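Local coordinates for geranyltranstransferase (Enterococcus faecalis, PDB 3P8L), which probably catalyses the magnesium-dependent condensation of isopentenyl diphosphate with geranyl diphosphate, giving farnesyl diphosphate and diphosphate, at residues A41-Y44 against S45-G49; P106-H109 against K110-E114; L149-A153 against G154-M158; G164-E167 against G168-V171. All coordinates share one frame; numbering follows the deposited sequence. Where two conformers were deposited one is given.

Contact 1: residues A41-Y44 against S45-G49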
# COMPACT_ATOMS: atom_id res chain seq x y z
N ALA A 41 -4.99 -15.39 -7.47
CA ALA A 41 -5.14 -14.29 -8.40
C ALA A 41 -3.88 -13.41 -8.42
O ALA A 41 -3.41 -13.00 -9.50
CB ALA A 41 -6.37 -13.50 -8.06
N MET A 42 -3.30 -13.19 -7.24
CA MET A 42 -2.03 -12.47 -7.14
C MET A 42 -0.91 -13.26 -7.82
O MET A 42 -0.13 -12.70 -8.59
CB MET A 42 -1.70 -12.12 -5.67
CG MET A 42 -2.66 -11.08 -5.07
SD MET A 42 -2.46 -10.48 -3.36
CE MET A 42 -2.58 -12.04 -2.53
N LEU A 43 -0.83 -14.56 -7.53
CA LEU A 43 0.19 -15.42 -8.15
C LEU A 43 0.00 -15.49 -9.66
O LEU A 43 0.97 -15.57 -10.40
CB LEU A 43 0.17 -16.84 -7.56
CG LEU A 43 0.67 -17.12 -6.14
CD1 LEU A 43 0.42 -18.59 -5.74
CD2 LEU A 43 2.16 -16.79 -6.00
N TYR A 44 -1.24 -15.45 -10.14
CA TYR A 44 -1.46 -15.45 -11.58
C TYR A 44 -0.70 -14.30 -12.25
O TYR A 44 0.06 -14.51 -13.21
CB TYR A 44 -2.95 -15.37 -11.93
CG TYR A 44 -3.17 -15.19 -13.42
CD1 TYR A 44 -3.07 -16.28 -14.28
CD2 TYR A 44 -3.52 -13.96 -13.95
CE1 TYR A 44 -3.28 -16.14 -15.66
CE2 TYR A 44 -3.71 -13.79 -15.33
CZ TYR A 44 -3.59 -14.90 -16.18
OH TYR A 44 -3.79 -14.79 -17.53
N SER A 45 -0.88 -13.09 -11.71
CA SER A 45 -0.30 -11.90 -12.32
C SER A 45 1.21 -11.82 -12.17
O SER A 45 1.88 -11.25 -13.02
CB SER A 45 -0.95 -10.65 -11.75
OG SER A 45 -2.29 -10.52 -12.19
N ILE A 46 1.74 -12.39 -11.09
CA ILE A 46 3.19 -12.56 -10.93
C ILE A 46 3.76 -13.55 -11.96
O ILE A 46 4.72 -13.23 -12.69
CB ILE A 46 3.55 -12.99 -9.47
CG1 ILE A 46 3.29 -11.85 -8.50
CG2 ILE A 46 5.02 -13.43 -9.36
CD1 ILE A 46 3.12 -12.34 -7.10
N HIS A 47 3.15 -14.72 -12.07
CA HIS A 47 3.61 -15.79 -12.95
C HIS A 47 3.43 -15.54 -14.44
O HIS A 47 3.97 -16.24 -15.25
CB HIS A 47 2.91 -17.08 -12.63
CG HIS A 47 3.39 -17.75 -11.39
ND1 HIS A 47 4.72 -17.84 -11.06
CD2 HIS A 47 2.72 -18.38 -10.41
CE1 HIS A 47 4.84 -18.49 -9.92
NE2 HIS A 47 3.64 -18.83 -9.51
N ALA A 48 2.64 -14.56 -14.79
CA ALA A 48 2.47 -14.18 -16.19
C ALA A 48 3.77 -13.55 -16.73
O ALA A 48 3.93 -13.36 -17.95
CB ALA A 48 1.28 -13.23 -16.34
N GLY A 49 4.68 -13.24 -15.81
CA GLY A 49 6.02 -12.77 -16.14
C GLY A 49 6.04 -11.31 -16.52
O GLY A 49 5.05 -10.59 -16.37
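His47 turns its CG beside its own backbone N (chi1 -75°), which lays the imidazole back beside Leu43 O, one helical turn earlier, and brings its CD2 to Leu43 CB. The meeting is glancing: Leu43 CB lies 4.1 Å from His47 CD2, and CD2 sits closer still, 3.3 Å, to Leu43 O, which approaches the ring obliquely. That carbonyl oxygen is already taken by His47 N at 2.9 Å, a nearly straight bond with an N-H...O angle of 167°. One residue earlier Ile46 N binds Met42 O at 3.1 Å, in the carbonyl plane, and Ile46 CG1 follows its amide to lie 3.5 Å from the same oxygen. The bonds on either side, Ser45 N to Ala41 O and Ala48 N to Tyr44 O, are weak, and Gly49 then leaves the helix with positive phi.

The flanks of helix 36-47 face different neighbours. Ile46 packs on Met25 and Ile29 of helix 13-31 and on Leu124, whereas Ser45 OG bonds to Asn108 ND2 and Tyr44 OH makes a probable, very short hydrogen bond to Pro106 O. Chemically, carbon atoms of Ile46 and of the His47 side chain lie against the carbonyls of Met42 and Leu43, while Ser45 chiefly ties the helix to segment 106-109. Carbonyls at and just beyond the C-terminal end accept arginines, Ile46 O from Arg52 and Ala48 O from Arg103, which would probably offset the negative end of the helix dipole.

Contact 2: residues P106-H109 against K110-E114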
# COMPACT_ATOMS: atom_id res chain seq x y z
N PRO A 106 -4.57 -13.64 -20.83
CA PRO A 106 -5.64 -12.77 -20.33
C PRO A 106 -5.25 -12.03 -19.05
O PRO A 106 -4.50 -12.55 -18.23
CB PRO A 106 -6.79 -13.73 -20.03
CG PRO A 106 -6.17 -15.08 -19.98
CD PRO A 106 -5.02 -15.04 -20.89
N THR A 107 -5.79 -10.83 -18.91
CA THR A 107 -5.51 -9.96 -17.78
C THR A 107 -6.23 -10.49 -16.57
O THR A 107 -7.14 -11.33 -16.70
CB THR A 107 -5.89 -8.52 -18.08
OG1 THR A 107 -7.18 -8.50 -18.70
CG2 THR A 107 -4.87 -7.87 -19.03
N ASN A 108 -5.80 -10.03 -15.39
CA ASN A 108 -6.33 -10.52 -14.13
C ASN A 108 -7.88 -10.49 -14.02
O ASN A 108 -8.48 -11.49 -13.64
CB ASN A 108 -5.67 -9.80 -12.96
CG ASN A 108 -5.88 -10.53 -11.65
OD1 ASN A 108 -7.00 -10.62 -11.17
ND2 ASN A 108 -4.79 -11.05 -11.07
N HIS A 109 -8.50 -9.37 -14.38
CA HIS A 109 -9.97 -9.25 -14.33
C HIS A 109 -10.70 -10.16 -15.32
O HIS A 109 -11.82 -10.56 -15.05
CB HIS A 109 -10.43 -7.80 -14.52
CG HIS A 109 -10.08 -7.19 -15.83
ND1 HIS A 109 -8.83 -6.67 -16.09
CD2 HIS A 109 -10.82 -6.95 -16.95
CE1 HIS A 109 -8.81 -6.15 -17.30
NE2 HIS A 109 -10.00 -6.31 -17.85
N LYS A 110 -10.05 -10.48 -16.44
CA LYS A 110 -10.60 -11.42 -17.43
C LYS A 110 -10.57 -12.83 -16.91
O LYS A 110 -11.44 -13.65 -17.24
CB LYS A 110 -9.84 -11.35 -18.76
CG LYS A 110 -10.05 -10.05 -19.53
CD LYS A 110 -11.51 -9.64 -19.58
CE LYS A 110 -12.23 -10.31 -20.75
NZ LYS A 110 -13.59 -9.73 -20.88
N VAL A 111 -9.59 -13.13 -16.06
CA VAL A 111 -9.57 -14.44 -15.46
C VAL A 111 -10.52 -14.55 -14.26
O VAL A 111 -11.34 -15.48 -14.22
CB VAL A 111 -8.14 -14.92 -15.15
CG1 VAL A 111 -8.13 -16.31 -14.59
CG2 VAL A 111 -7.29 -14.88 -16.39
N PHE A 112 -10.44 -13.60 -13.32
CA PHE A 112 -11.02 -13.79 -11.99
C PHE A 112 -12.21 -12.90 -11.68
O PHE A 112 -12.82 -13.01 -10.61
CB PHE A 112 -9.94 -13.59 -10.91
CG PHE A 112 -8.83 -14.60 -10.96
CD1 PHE A 112 -9.00 -15.87 -10.43
CD2 PHE A 112 -7.60 -14.27 -11.55
CE1 PHE A 112 -7.97 -16.83 -10.47
CE2 PHE A 112 -6.57 -15.21 -11.61
CZ PHE A 112 -6.74 -16.50 -11.06
N GLY A 113 -12.54 -12.01 -12.62
CA GLY A 113 -13.55 -11.00 -12.43
C GLY A 113 -12.92 -9.75 -11.84
O GLY A 113 -11.81 -9.80 -11.28
N GLU A 114 -13.63 -8.63 -11.96
CA GLU A 114 -13.12 -7.32 -11.56
C GLU A 114 -12.91 -7.14 -10.06
O GLU A 114 -11.91 -6.55 -9.64
CB GLU A 114 -13.97 -6.19 -12.12
CG GLU A 114 -13.74 -5.94 -13.58
CD GLU A 114 -14.76 -4.97 -14.16
OE1 GLU A 114 -14.92 -3.85 -13.63
OE2 GLU A 114 -15.39 -5.33 -15.16
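Thr107 O opens the short helix 108-112 by accepting Val111 N at 3.1 Å, nearly along the C=O axis, and more weakly Lys110 N; Asn108 O then takes Phe112 N at 2.9 Å, and His109 O takes Gly113 N from well above the carbonyl plane. Thr107 holds the N-cap position, yet its OG1 is not the cap: it binds Asp99 O and runs beside Lys110, whose CG is 3.4 Å away.

With chi1 at 62°, His109 CG stands between backbone N and carbonyl carbon, folding the imidazole over the chain until CG comes within 3.3 Å of Lys110 N. The lysine, bent at chi2 and chi3, lays its CG over one face of the ring and brings CD to 3.8 Å from His109 CD2. Pro106 CG meets Val111 CG2 at 3.8 Å. At the other flank Phe112 turns its edge to Asn108 O, and Asn108 OD1 stands 3.7 Å from Phe112 CD2 with the amide and ring planes 40° apart.

His109 also touches Asp92, Leu93 and Pro94, part of the first aspartate-rich motif of this family, while Glu114 packs on Ala95 of the second subunit. The chemistry is uneven: ND2 of Asn108 is bonded to Ser45, but OD1 is buried with no partner in the model and has Phe112 CD2 among its neighbours. Lys110, by contrast, contributes its aliphatic middle to the contact and directs its ammonium away.

Contact 3: residues L149-A153 against G154-M158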
# COMPACT_ATOMS: atom_id res chain seq x y z
N LEU A 149 9.71 4.27 -0.95
CA LEU A 149 8.79 3.46 -1.77
C LEU A 149 7.42 4.10 -1.81
O LEU A 149 6.85 4.26 -2.90
CB LEU A 149 8.71 2.01 -1.28
CG LEU A 149 7.90 1.03 -2.15
CD1 LEU A 149 8.53 0.84 -3.53
CD2 LEU A 149 7.80 -0.30 -1.43
N ALA A 150 6.93 4.53 -0.65
CA ALA A 150 5.64 5.23 -0.56
C ALA A 150 5.64 6.55 -1.30
O ALA A 150 4.65 6.87 -1.96
CB ALA A 150 5.21 5.42 0.89
N LYS A 151 6.75 7.31 -1.20
CA LYS A 151 6.92 8.53 -1.98
C LYS A 151 6.84 8.23 -3.48
O LYS A 151 6.13 8.91 -4.20
CB LYS A 151 8.25 9.23 -1.64
CG LYS A 151 8.47 10.56 -2.37
CD LYS A 151 9.63 11.35 -1.76
CE LYS A 151 9.83 12.68 -2.48
NZ LYS A 151 9.96 12.49 -3.96
N ALA A 152 7.55 7.20 -3.94
CA ALA A 152 7.57 6.87 -5.35
C ALA A 152 6.23 6.29 -5.86
O ALA A 152 5.77 6.62 -6.94
CB ALA A 152 8.74 5.90 -5.66
N ALA A 153 5.63 5.43 -5.05
CA ALA A 153 4.46 4.67 -5.48
C ALA A 153 3.13 5.38 -5.26
O ALA A 153 2.16 5.07 -5.95
CB ALA A 153 4.46 3.29 -4.77
N GLY A 154 3.09 6.34 -4.34
CA GLY A 154 1.83 6.95 -3.91
C GLY A 154 1.43 8.27 -4.56
O GLY A 154 1.73 8.53 -5.72
N ASN A 155 0.75 9.11 -3.76
CA ASN A 155 0.23 10.41 -4.18
C ASN A 155 1.27 11.40 -4.66
O ASN A 155 0.94 12.28 -5.44
CB ASN A 155 -0.54 11.07 -3.04
CG ASN A 155 -1.74 10.29 -2.61
OD1 ASN A 155 -2.40 9.65 -3.43
ND2 ASN A 155 -2.04 10.33 -1.33
N GLN A 156 2.51 11.27 -4.17
CA GLN A 156 3.63 12.09 -4.65
C GLN A 156 4.24 11.58 -5.94
O GLN A 156 5.05 12.27 -6.57
CB GLN A 156 4.74 12.18 -3.59
CG GLN A 156 4.36 13.06 -2.42
CD GLN A 156 5.54 13.44 -1.59
OE1 GLN A 156 5.97 14.60 -1.61
NE2 GLN A 156 6.10 12.47 -0.87
N GLY A 157 3.88 10.36 -6.32
CA GLY A 157 4.50 9.72 -7.47
C GLY A 157 3.51 9.03 -8.37
O GLY A 157 2.63 9.69 -8.96
N MET A 158 3.65 7.70 -8.45
CA MET A 158 2.94 6.87 -9.45
C MET A 158 1.42 7.11 -9.56
O MET A 158 0.90 7.23 -10.67
CB MET A 158 3.23 5.37 -9.23
CG MET A 158 2.72 4.45 -10.36
SD MET A 158 2.91 2.68 -9.95
CE MET A 158 1.82 2.65 -8.56
O HOH W 1 3.15 9.48 -2.12
O HOH W 2 7.54 11.00 -6.27
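A type I beta turn, Gly154 to Gly157, links helix 139-153 to helix 158-167, and the carbonyls at the end of the first helix hold it in place. Gly154 N still bonds to Ala150 O at 2.9 Å, the last helical link. After the turn the chain returns close enough for Met158 N to reach Ala152 O at 2.8 Å, with an N-H...O angle of 163°. Gly157 CA adds a C-H...O contact to that same oxygen. Two waters fill in between: one joins Ala150 O to Gln156 N, the other Lys151 O to Gln156 O.

Among side chains, Lys151 and Gln156 meet askew. In one of its two modelled conformers Lys151 is extended as far as CE and bent only at chi4, and its methylenes pass Gln156 NE2, with CG nearest at 3.4 Å. Met158 CB lies 3.5 Å from Ala153 O, and the bend at chi3 leaves CE near that oxygen as well.

The residues flanking the turn, Ala153 and Met158, pack between helices 71-92 and 175-200, whereas Gln156, within it, meets Tyr32 of the second subunit and bonds weakly to Gln130, on helix 114-133 of the second subunit, where Asn155 also packs, on Gly123.

Contact 4: residues G164-E167 against G168-V171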
# COMPACT_ATOMS: atom_id res chain seq x y z
N GLY A 164 -2.80 11.89 -13.75
CA GLY A 164 -2.35 12.81 -14.79
C GLY A 164 -2.48 12.25 -16.20
O GLY A 164 -2.97 12.94 -17.10
N ASP A 165 -2.07 10.99 -16.38
CA ASP A 165 -2.14 10.31 -17.69
C ASP A 165 -3.57 10.18 -18.23
O ASP A 165 -3.80 10.39 -19.42
CB ASP A 165 -1.48 8.93 -17.63
CG ASP A 165 -1.10 8.40 -19.01
OD1 ASP A 165 -0.49 9.14 -19.81
OD2 ASP A 165 -1.41 7.23 -19.31
N ILE A 166 -4.50 9.84 -17.35
CA ILE A 166 -5.92 9.71 -17.71
C ILE A 166 -6.55 11.07 -18.06
O ILE A 166 -7.31 11.18 -19.02
CB ILE A 166 -6.68 8.98 -16.57
CG1 ILE A 166 -6.29 7.49 -16.57
CG2 ILE A 166 -8.21 9.17 -16.69
CD1 ILE A 166 -6.51 6.80 -15.25
N GLU A 167 -6.19 12.11 -17.31
CA GLU A 167 -6.65 13.47 -17.62
C GLU A 167 -6.14 13.95 -18.98
O GLU A 167 -6.82 14.71 -19.66
CB GLU A 167 -6.23 14.43 -16.51
CG GLU A 167 -7.07 14.30 -15.26
CD GLU A 167 -6.68 15.31 -14.19
OE1 GLU A 167 -7.56 16.05 -13.72
OE2 GLU A 167 -5.48 15.36 -13.83
N GLY A 168 -4.96 13.47 -19.36
CA GLY A 168 -4.36 13.76 -20.66
C GLY A 168 -4.99 13.07 -21.87
O GLY A 168 -4.59 13.35 -23.00
N GLU A 169 -5.94 12.18 -21.64
CA GLU A 169 -6.71 11.57 -22.74
C GLU A 169 -7.75 12.52 -23.35
O GLU A 169 -8.02 12.44 -24.55
CB GLU A 169 -7.40 10.27 -22.28
CG GLU A 169 -6.55 9.03 -22.45
CD GLU A 169 -6.85 7.95 -21.42
OE1 GLU A 169 -7.95 7.95 -20.81
OE2 GLU A 169 -5.97 7.08 -21.21
N LYS A 170 -8.31 13.41 -22.54
CA LYS A 170 -9.38 14.31 -22.99
C LYS A 170 -8.96 15.78 -23.13
O LYS A 170 -9.68 16.58 -23.73
CB LYS A 170 -10.65 14.15 -22.13
CG LYS A 170 -10.40 14.08 -20.63
CD LYS A 170 -11.16 12.92 -19.99
CE LYS A 170 -10.47 11.58 -20.26
NZ LYS A 170 -11.13 10.44 -19.58
N VAL A 171 -7.80 16.13 -22.57
CA VAL A 171 -7.16 17.43 -22.78
C VAL A 171 -5.71 17.17 -23.20
O VAL A 171 -4.93 16.64 -22.41
CB VAL A 171 -7.21 18.33 -21.51
CG1 VAL A 171 -6.39 19.60 -21.71
CG2 VAL A 171 -8.64 18.69 -21.13
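Gly168 N closes helix 158-167 with two acceptors, Gly164 O at 3.1 Å and, weakly, Asp165 O at 3.3 Å. This is the compact part of the contact, and without a side chain Gly168 lies flush against the last turn. Next to it Glu169 N binds Ile166 O at 3.1 Å with an N-H...O angle of 158°, although it arrives from well above the carbonyl plane, 65° out of it. Glu169 CB leans on that oxygen at 3.4 Å.

Beyond this point the grip slackens. Lys170 N and Val171 N both turn to Glu167 O, but at 3.5 and 3.4 Å both bonds are weak, so the chain unwinds round a single carbonyl. Side chains on this outer side are largely exposed and touch little. Lys170 is the exception: its chi1 of 44° sets CG between backbone N and carbonyl carbon, and bends at chi2 and chi3 curl the chain back until CE lies 3.4 Å from Ile166 O. Its NZ stays farther off, 3.9 Å from Ile166 O.

The helical side meets neighbours in both subunits. Glu167 OE2 bonds to Asn35 of the second subunit, Ile166 packs on Leu119 of that subunit, and Asp165 touches Val181 and Lys185 of helix 175-200 in its own chain. In chemical terms Ile166 O carries one straight but out-of-plane bond and a lysine methylene, a setting in which the nearby ammonium may ease the negative helix end. Asp165 and Glu169, facing across the turn without touching, would if anything repel mildly.

Overall arrangement
Contacts 1 to 4 follow one another along the chain of this mainly helical isoprenoid synthase fold, three at the C-terminal end of a helix, and contact 2 spanning the short helix 108-112. Contacts 1 and 2 are neighbours, with centres 11 Å apart: the end of helix 36-47 touches helix 108-112 directly. Contact 3, about 12 Å from the centre of the chain, is the most central, and its turn leads into helix 158-167, at whose far end contact 4 lies, 19 Å away between centres. Contacts 1 and 4 are the farthest apart, at 29 Å. All four touch the second subunit, contacts 1 and 2 through one residue each, contact 3 most extensively.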